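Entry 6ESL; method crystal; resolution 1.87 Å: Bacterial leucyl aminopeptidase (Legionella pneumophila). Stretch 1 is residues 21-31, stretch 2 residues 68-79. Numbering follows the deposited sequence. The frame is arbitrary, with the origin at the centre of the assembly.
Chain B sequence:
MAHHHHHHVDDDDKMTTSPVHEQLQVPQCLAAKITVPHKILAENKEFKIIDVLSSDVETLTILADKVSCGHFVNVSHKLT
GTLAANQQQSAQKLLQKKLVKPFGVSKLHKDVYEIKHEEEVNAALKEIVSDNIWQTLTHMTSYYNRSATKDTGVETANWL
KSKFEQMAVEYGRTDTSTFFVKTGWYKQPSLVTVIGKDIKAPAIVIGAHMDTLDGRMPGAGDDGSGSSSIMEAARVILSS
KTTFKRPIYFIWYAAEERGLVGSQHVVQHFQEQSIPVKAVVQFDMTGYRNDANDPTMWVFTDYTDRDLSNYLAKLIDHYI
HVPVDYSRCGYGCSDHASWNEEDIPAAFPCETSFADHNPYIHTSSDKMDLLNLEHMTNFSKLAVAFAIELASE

Stretch 1, residues 21-31: HEQLQVPQCLA
Stretch 2 (68-79) SCGHFVNVSHKL

The two stretches form a short antiparallel strand pairing, locked at one end by a disulfide and at the other by a polar cluster around Asn-74 and Ser-76, with 751 Å² buried in total. Residues 21-27 run as an extended strand, with phi between -59° and -136° and psi between 118° and 160°; Pro-27 then occupies the N-cap position of the helix that takes in residues 28-31, where Ala-31 N bonds Pro-27 O at 2.8 Å.

The register is fixed by CA-CA distances of 4.6 Å for Leu-24 with Asn-74 and 5.1 Å for Gln-25 with Val-73. The second is a hydrogen-bonded pair: Gln-25 N donates to Val-73 O at 2.8 Å (165°), and Val-73 N returns the bond to Gln-25 O at 3.0 Å (167°). Leu-24 and Asn-74 form the non-hydrogen-bonded pair, where Leu-24 CA lies 3.4 Å from Val-73 O in a CA-H...O contact. The ladder continues with Val-75 N to Gln-23 O at 2.7 Å, although Val-75 (phi/psi -106°/11°) has already left extended geometry. Beyond it the chain folds into a type I turn from Ser-76 to Leu-79, in which Leu-79 N reaches Ser-76 O at 3.1 Å.

At the turn, side chains take over the bonding. Gln-23 N donates to Ser-76 OG at 3.0 Å (157°), while Ser-76 OG itself donates to Asn-74 OD1 at 2.8 Å. The amide of Asn-74 (chi1 t, chi2 -46°) also meets the carboxylate of Glu-22 (chi1 m, chi2 t), so that Asn-74 ND2 donates to Glu-22 OE2 at 2.9 Å. Both ends of the amide are thus engaged. Gln-23, with chi1 m and chi2 p, brings OE1 to within 2.6 Å of the oxygen of water 1, which also lies 2.8 Å from Ser-76 O, while Gln-23 CG packs 3.8 Å from Leu-79 CD1.

The side chains of Leu-24 and Asn-74 share one face of the sheet; those of Gln-25 and Val-73 lie on the other. Leu-24 (chi1 m, chi2 t) places CD1 4.2 Å from the centroid of the Phe-72 ring and 15° off its normal, a CH-pi contact over the face. Leu-24 CD2 is 3.9 Å from Phe-72 CD1. Phe-72 has chi1 p and chi2 77°, and its CB lies 4.1 Å from Val-26 CG2.

At the helix end, Cys-29 and Cys-69, both chi1 p, join through SG atoms 2.1 Å apart, with chi3 at 98°, close to the right angle preferred by disulfides. Cys-69 SG also packs 4.0 Å from Leu-30 CB, and Leu-30 (chi1 t, chi2 p) brings CD2 3.6 Å from Gly-70 O. Gly-70 adopts phi/psi 132°/167°, angles that would jam a CB against the preceding carbonyl oxygen. Pro-27 CD approaches His-71 O at 3.1 Å; that buried oxygen has no hydrogen-bonding partner in the model.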

ATOM      1  N   HIS B  21      13.081  17.377 -32.594  1.00 53.55           N
ATOM      2  CA  HIS B  21      13.484  17.408 -31.223  1.00 52.20           C
ATOM      3  C   HIS B  21      12.326  16.869 -30.428  1.00 48.91           C
ATOM      4  O   HIS B  21      11.193  17.089 -30.775  1.00 49.72           O
ATOM      5  CB  HIS B  21      13.729  18.852 -30.665  1.00 53.30           C
ATOM      6  CG  HIS B  21      14.832  19.614 -31.317  1.00 56.87           C
ATOM      7  ND1 HIS B  21      15.007  20.985 -31.180  1.00 57.70           N
ATOM      8  CD2 HIS B  21      15.880  19.178 -32.055  1.00 57.62           C
ATOM      9  CE1 HIS B  21      16.097  21.357 -31.822  1.00 59.14           C
ATOM     10  NE2 HIS B  21      16.663  20.277 -32.331  1.00 59.03           N
ATOM     11  N   GLU B  22      12.613  16.440 -29.222  1.00 44.39           N
ATOM     12  CA  GLU B  22      11.665  15.968 -28.232  1.00 41.01           C
ATOM     13  C   GLU B  22      11.980  16.535 -26.864  1.00 39.13           C
ATOM     14  O   GLU B  22      13.102  16.912 -26.568  1.00 40.89           O
ATOM     15  CB  GLU B  22      11.623  14.421 -28.186  1.00 39.48           C
ATOM     16  CG  GLU B  22      11.430  13.750 -29.543  1.00 39.55           C
ATOM     17  CD  GLU B  22      11.148  12.249 -29.493  1.00 37.73           C
ATOM     18  OE1 GLU B  22      12.037  11.522 -29.919  1.00 38.19           O
ATOM     19  OE2 GLU B  22      10.034  11.873 -29.153  1.00 35.92           O
ATOM     20  N   GLN B  23      10.966  16.712 -26.088  1.00 37.69           N
ATOM     21  CA  GLN B  23      11.080  17.145 -24.744  1.00 37.35           C
ATOM     22  C   GLN B  23      10.785  15.986 -23.787  1.00 36.61           C
ATOM     23  O   GLN B  23       9.701  15.308 -23.822  1.00 36.25           O
ATOM     24  CB  GLN B  23      10.175  18.315 -24.447  1.00 37.51           C
ATOM     25  CG  GLN B  23      10.491  19.509 -25.434  1.00 39.52           C
ATOM     26  CD  GLN B  23       9.922  19.312 -26.859  1.00 39.42           C
ATOM     27  OE1 GLN B  23       8.741  18.926 -26.955  1.00 39.93           O
ATOM     28  NE2 GLN B  23      10.706  19.428 -27.838  1.00 38.60           N
ATOM     29  N   LEU B  24      11.742  15.854 -22.859  1.00 36.20           N
ATOM     30  CA  LEU B  24      11.714  14.780 -21.807  1.00 35.20           C
ATOM     31  C   LEU B  24      11.728  15.369 -20.437  1.00 34.17           C
ATOM     32  O   LEU B  24      12.531  16.311 -20.196  1.00 35.20           O
ATOM     33  CB  LEU B  24      12.923  13.920 -22.000  1.00 35.63           C
ATOM     34  CG  LEU B  24      13.157  13.375 -23.389  1.00 36.38           C
ATOM     35  CD1 LEU B  24      14.393  12.526 -23.421  1.00 36.89           C
ATOM     36  CD2 LEU B  24      11.914  12.596 -23.837  1.00 35.96           C
ATOM     37  N   GLN B  25      10.879  14.839 -19.564  1.00 33.13           N
ATOM     38  CA  GLN B  25      10.899  15.127 -18.147  1.00 33.48           C
ATOM     39  C   GLN B  25      11.794  14.077 -17.482  1.00 33.86           C
ATOM     40  O   GLN B  25      11.509  12.883 -17.621  1.00 31.83           O
ATOM     41  CB  GLN B  25       9.569  15.184 -17.484  1.00 33.09           C
ATOM     42  CG  GLN B  25       9.612  15.688 -16.059  1.00 34.46           C
ATOM     43  CD  GLN B  25       8.221  16.045 -15.478  1.00 34.78           C
ATOM     44  OE1 GLN B  25       7.957  15.852 -14.285  1.00 37.97           O
ATOM     45  NE2 GLN B  25       7.318  16.493 -16.346  1.00 34.87           N
ATOM     46  N   VAL B  26      12.893  14.566 -16.865  1.00 33.85           N
ATOM     47  CA  VAL B  26      13.956  13.737 -16.355  1.00 35.44           C
ATOM     48  C   VAL B  26      14.163  14.004 -14.841  1.00 35.05           C
ATOM     49  O   VAL B  26      14.312  15.189 -14.419  1.00 36.25           O
ATOM     50  CB  VAL B  26      15.196  14.014 -17.166  1.00 39.00           C
ATOM     51  CG1 VAL B  26      16.324  13.058 -16.840  1.00 42.17           C
ATOM     52  CG2 VAL B  26      14.937  13.841 -18.660  1.00 40.79           C
ATOM     53  N   PRO B  27      14.234  12.950 -14.036  1.00 34.91           N
ATOM     54  CA  PRO B  27      14.664  13.148 -12.619  1.00 35.78           C
ATOM     55  C   PRO B  27      16.033  13.769 -12.495  1.00 36.94           C
ATOM     56  O   PRO B  27      16.956  13.512 -13.313  1.00 36.03           O
ATOM     57  CB  PRO B  27      14.715  11.693 -12.051  1.00 34.99           C
ATOM     58  CG  PRO B  27      13.988  10.867 -13.068  1.00 33.87           C
ATOM     59  CD  PRO B  27      14.095  11.522 -14.383  1.00 33.98           C
ATOM     60  N   GLN B  28      16.199  14.620 -11.474  1.00 40.15           N
ATOM     61  CA  GLN B  28      17.560  15.260 -11.239  1.00 43.20           C
ATOM     62  C   GLN B  28      18.742  14.276 -11.246  1.00 41.77           C
ATOM     63  O   GLN B  28      19.785  14.566 -11.855  1.00 42.36           O
ATOM     64  CB  GLN B  28      17.604  16.120  -9.946  1.00 46.16           C
ATOM     65  CG  GLN B  28      16.777  17.392 -10.042  1.00 49.12           C
ATOM     66  CD  GLN B  28      17.380  18.531 -10.890  1.00 52.68           C
ATOM     67  OE1 GLN B  28      18.459  18.392 -11.504  1.00 55.27           O
ATOM     68  NE2 GLN B  28      16.662  19.648 -10.930  1.00 53.18           N
ATOM     69  N   CYS B  29      18.519  13.115 -10.650  1.00 40.53           N
ATOM     70  CA  CYS B  29      19.594  12.135 -10.506  1.00 42.30           C
ATOM     71  C   CYS B  29      20.082  11.685 -11.856  1.00 41.93           C
ATOM     72  O   CYS B  29      21.237  11.575 -12.065  1.00 42.98           O
ATOM     73  CB  CYS B  29      19.142  10.936  -9.695  1.00 41.22           C
ATOM     74  SG  CYS B  29      17.689   9.989 -10.303  1.00 43.11           S
ATOM     75  N   LEU B  30      19.150  11.453 -12.798  1.00 39.85           N
ATOM     76  CA  LEU B  30      19.536  11.121 -14.188  1.00 39.69           C
ATOM     77  C   LEU B  30      20.029  12.315 -14.972  1.00 39.24           C
ATOM     78  O   LEU B  30      21.025  12.233 -15.747  1.00 40.57           O
ATOM     79  CB  LEU B  30      18.313  10.480 -14.863  1.00 39.61           C
ATOM     80  CG  LEU B  30      18.497  10.032 -16.337  1.00 40.22           C
ATOM     81  CD1 LEU B  30      19.710   9.117 -16.592  1.00 41.32           C
ATOM     82  CD2 LEU B  30      17.250   9.334 -16.710  1.00 38.80           C
ATOM     83  N   ALA B  31      19.348  13.449 -14.812  1.00 39.63           N
ATOM     84  CA  ALA B  31      19.741  14.693 -15.517  1.00 41.88           C
ATOM     85  C   ALA B  31      21.194  15.036 -15.273  1.00 44.34           C
ATOM     86  O   ALA B  31      21.892  15.466 -16.192  1.00 45.61           O
ATOM     87  CB  ALA B  31      18.848  15.866 -15.107  1.00 42.19           C
ATOM     88  N   SER B  68      20.305   3.703 -13.090  1.00 38.12           N
ATOM     89  CA  SER B  68      19.477   2.992 -12.178  1.00 37.51           C
ATOM     90  C   SER B  68      18.823   3.867 -11.108  1.00 38.81           C
ATOM     91  O   SER B  68      18.627   3.402  -9.966  1.00 37.78           O
ATOM     92  CB  SER B  68      20.341   1.861 -11.532  1.00 39.79           C
ATOM     93  OG  SER B  68      19.524   0.951 -10.873  1.00 41.08           O
ATOM     94  N   CYS B  69      18.435   5.113 -11.436  1.00 36.79           N
ATOM     95  CA  CYS B  69      17.667   5.930 -10.531  1.00 36.95           C
ATOM     96  C   CYS B  69      16.288   6.379 -11.092  1.00 35.94           C
ATOM     97  O   CYS B  69      15.566   7.155 -10.458  1.00 34.96           O
ATOM     98  CB  CYS B  69      18.552   7.125 -10.178  1.00 39.35           C
ATOM     99  SG  CYS B  69      18.584   8.443 -11.410  1.00 39.74           S
ATOM    100  N   GLY B  70      15.896   5.797 -12.232  1.00 33.76           N
ATOM    101  CA  GLY B  70      14.612   6.119 -12.897  1.00 33.50           C
ATOM    102  C   GLY B  70      14.807   6.391 -14.398  1.00 32.89           C
ATOM    103  O   GLY B  70      15.926   6.592 -14.871  1.00 33.01           O
ATOM    104  N   HIS B  71      13.712   6.415 -15.103  1.00 32.91           N
ATOM    105  CA  HIS B  71      13.691   6.685 -16.528  1.00 35.44           C
ATOM    106  C   HIS B  71      13.140   8.080 -16.725  1.00 35.65           C
ATOM    107  O   HIS B  71      13.345   8.969 -15.894  1.00 32.39           O
ATOM    108  CB  HIS B  71      12.935   5.556 -17.257  1.00 36.27           C
ATOM    109  CG  HIS B  71      13.725   4.292 -17.272  1.00 39.27           C
ATOM    110  ND1 HIS B  71      14.524   3.956 -18.353  1.00 41.27           N
ATOM    111  CD2 HIS B  71      14.004   3.392 -16.272  1.00 38.16           C
ATOM    112  CE1 HIS B  71      15.236   2.887 -18.028  1.00 42.14           C
ATOM    113  NE2 HIS B  71      14.961   2.541 -16.771  1.00 41.37           N
ATOM    114  N   PHE B  72      12.483   8.273 -17.858  1.00 37.54           N
ATOM    115  CA  PHE B  72      12.035   9.637 -18.273  1.00 35.73           C
ATOM    116  C   PHE B  72      10.630   9.515 -18.856  1.00 35.70           C
ATOM    117  O   PHE B  72      10.183   8.429 -19.232  1.00 31.31           O
ATOM    118  CB  PHE B  72      13.033  10.275 -19.156  1.00 36.08           C
ATOM    119  CG  PHE B  72      13.301   9.515 -20.427  1.00 37.10           C
ATOM    120  CD1 PHE B  72      12.393   9.561 -21.503  1.00 37.32           C
ATOM    121  CD2 PHE B  72      14.481   8.822 -20.614  1.00 38.36           C
ATOM    122  CE1 PHE B  72      12.617   8.880 -22.664  1.00 36.18           C
ATOM    123  CE2 PHE B  72      14.730   8.148 -21.823  1.00 38.61           C
ATOM    124  CZ  PHE B  72      13.763   8.148 -22.811  1.00 38.02           C
ATOM    125  N   VAL B  73       9.938  10.671 -18.877  1.00 35.11           N
ATOM    126  CA  VAL B  73       8.613  10.745 -19.512  1.00 34.78           C
ATOM    127  C   VAL B  73       8.728  11.685 -20.685  1.00 34.43           C
ATOM    128  O   VAL B  73       9.296  12.768 -20.559  1.00 36.15           O
ATOM    129  CB  VAL B  73       7.542  11.148 -18.496  1.00 35.94           C
ATOM    130  CG1 VAL B  73       6.185  11.382 -19.223  1.00 37.13           C
ATOM    131  CG2 VAL B  73       7.383  10.070 -17.444  1.00 36.17           C
ATOM    132  N   ASN B  74       8.295  11.248 -21.854  1.00 32.99           N
ATOM    133  CA  ASN B  74       8.239  12.083 -23.063  1.00 33.52           C
ATOM    134  C   ASN B  74       7.082  13.040 -22.935  1.00 34.26           C
ATOM    135  O   ASN B  74       5.931  12.635 -22.845  1.00 33.20           O
ATOM    136  CB  ASN B  74       8.116  11.215 -24.309  1.00 33.23           C
ATOM    137  CG  ASN B  74       8.499  11.918 -25.551  1.00 33.49           C
ATOM    138  OD1 ASN B  74       8.051  13.047 -25.718  1.00 35.08           O
ATOM    139  ND2 ASN B  74       9.348  11.358 -26.391  1.00 32.41           N
ATOM    140  N   VAL B  75       7.387  14.336 -22.816  1.00 37.70           N
ATOM    141  CA  VAL B  75       6.306  15.367 -22.618  1.00 37.92           C
ATOM    142  C   VAL B  75       6.085  16.193 -23.913  1.00 41.07           C
ATOM    143  O   VAL B  75       5.439  17.223 -23.878  1.00 45.71           O
ATOM    144  CB  VAL B  75       6.566  16.263 -21.374  1.00 36.66           C
ATOM    145  CG1 VAL B  75       6.519  15.427 -20.128  1.00 34.92           C
ATOM    146  CG2 VAL B  75       7.872  17.094 -21.528  1.00 36.72           C
ATOM    147  N   SER B  76       6.650  15.792 -25.025  1.00 42.61           N
ATOM    148  CA  SER B  76       6.523  16.543 -26.240  1.00 46.14           C
ATOM    149  C   SER B  76       5.057  16.806 -26.610  1.00 50.31           C
ATOM    150  O   SER B  76       4.702  17.946 -27.021  1.00 53.03           O
ATOM    151  CB  SER B  76       7.148  15.823 -27.391  1.00 46.88           C
ATOM    152  OG  SER B  76       8.477  15.407 -27.186  1.00 47.26           O
ATOM    153  N   HIS B  77       4.212  15.781 -26.473  1.00 51.69           N
ATOM    154  CA  HIS B  77       2.790  15.919 -26.817  1.00 55.70           C
ATOM    155  C   HIS B  77       2.157  17.066 -26.023  1.00 53.75           C
ATOM    156  O   HIS B  77       1.343  17.803 -26.539  1.00 54.76           O
ATOM    157  CB  HIS B  77       1.982  14.593 -26.641  1.00 57.23           C
ATOM    158  CG  HIS B  77       0.557  14.664 -27.157  1.00 64.43           C
ATOM    159  ND1 HIS B  77       0.216  15.212 -28.391  1.00 69.77           N
ATOM    160  CD2 HIS B  77      -0.616  14.250 -26.607  1.00 67.56           C
ATOM    161  CE1 HIS B  77      -1.093  15.146 -28.570  1.00 69.10           C
ATOM    162  NE2 HIS B  77      -1.621  14.567 -27.503  1.00 71.45           N
ATOM    163  N   LYS B  78       2.529  17.210 -24.770  1.00 51.80           N
ATOM    164  CA  LYS B  78       1.925  18.212 -23.914  1.00 52.90           C
ATOM    165  C   LYS B  78       2.487  19.603 -24.107  1.00 54.55           C
ATOM    166  O   LYS B  78       1.994  20.483 -23.470  1.00 57.07           O
ATOM    167  CB  LYS B  78       2.156  17.859 -22.487  1.00 50.45           C
ATOM    168  CG  LYS B  78       1.601  16.549 -22.163  1.00 51.55           C
ATOM    169  CD  LYS B  78       1.491  16.352 -20.679  1.00 52.66           C
ATOM    170  CE  LYS B  78       0.550  15.187 -20.427  1.00 54.55           C
ATOM    171  NZ  LYS B  78       0.624  14.888 -19.004  1.00 54.22           N
ATOM    172  N   LEU B  79       3.557  19.788 -24.865  1.00 54.67           N
ATOM    173  CA  LEU B  79       4.074  21.117 -25.161  1.00 59.99           C
ATOM    174  C   LEU B  79       3.714  21.480 -26.608  1.00 65.15           C
ATOM    175  O   LEU B  79       4.569  21.753 -27.414  1.00 71.82           O
ATOM    176  CB  LEU B  79       5.593  21.184 -24.928  1.00 59.42           C
ATOM    177  CG  LEU B  79       6.201  20.576 -23.643  1.00 57.02           C
ATOM    178  CD1 LEU B  79       7.651  20.956 -23.431  1.00 57.33           C
ATOM    179  CD2 LEU B  79       5.457  20.907 -22.374  1.00 57.97           C
TER
HETATM  180  O   HOH W   1       6.692  19.308 -28.507  1.00 42.30           O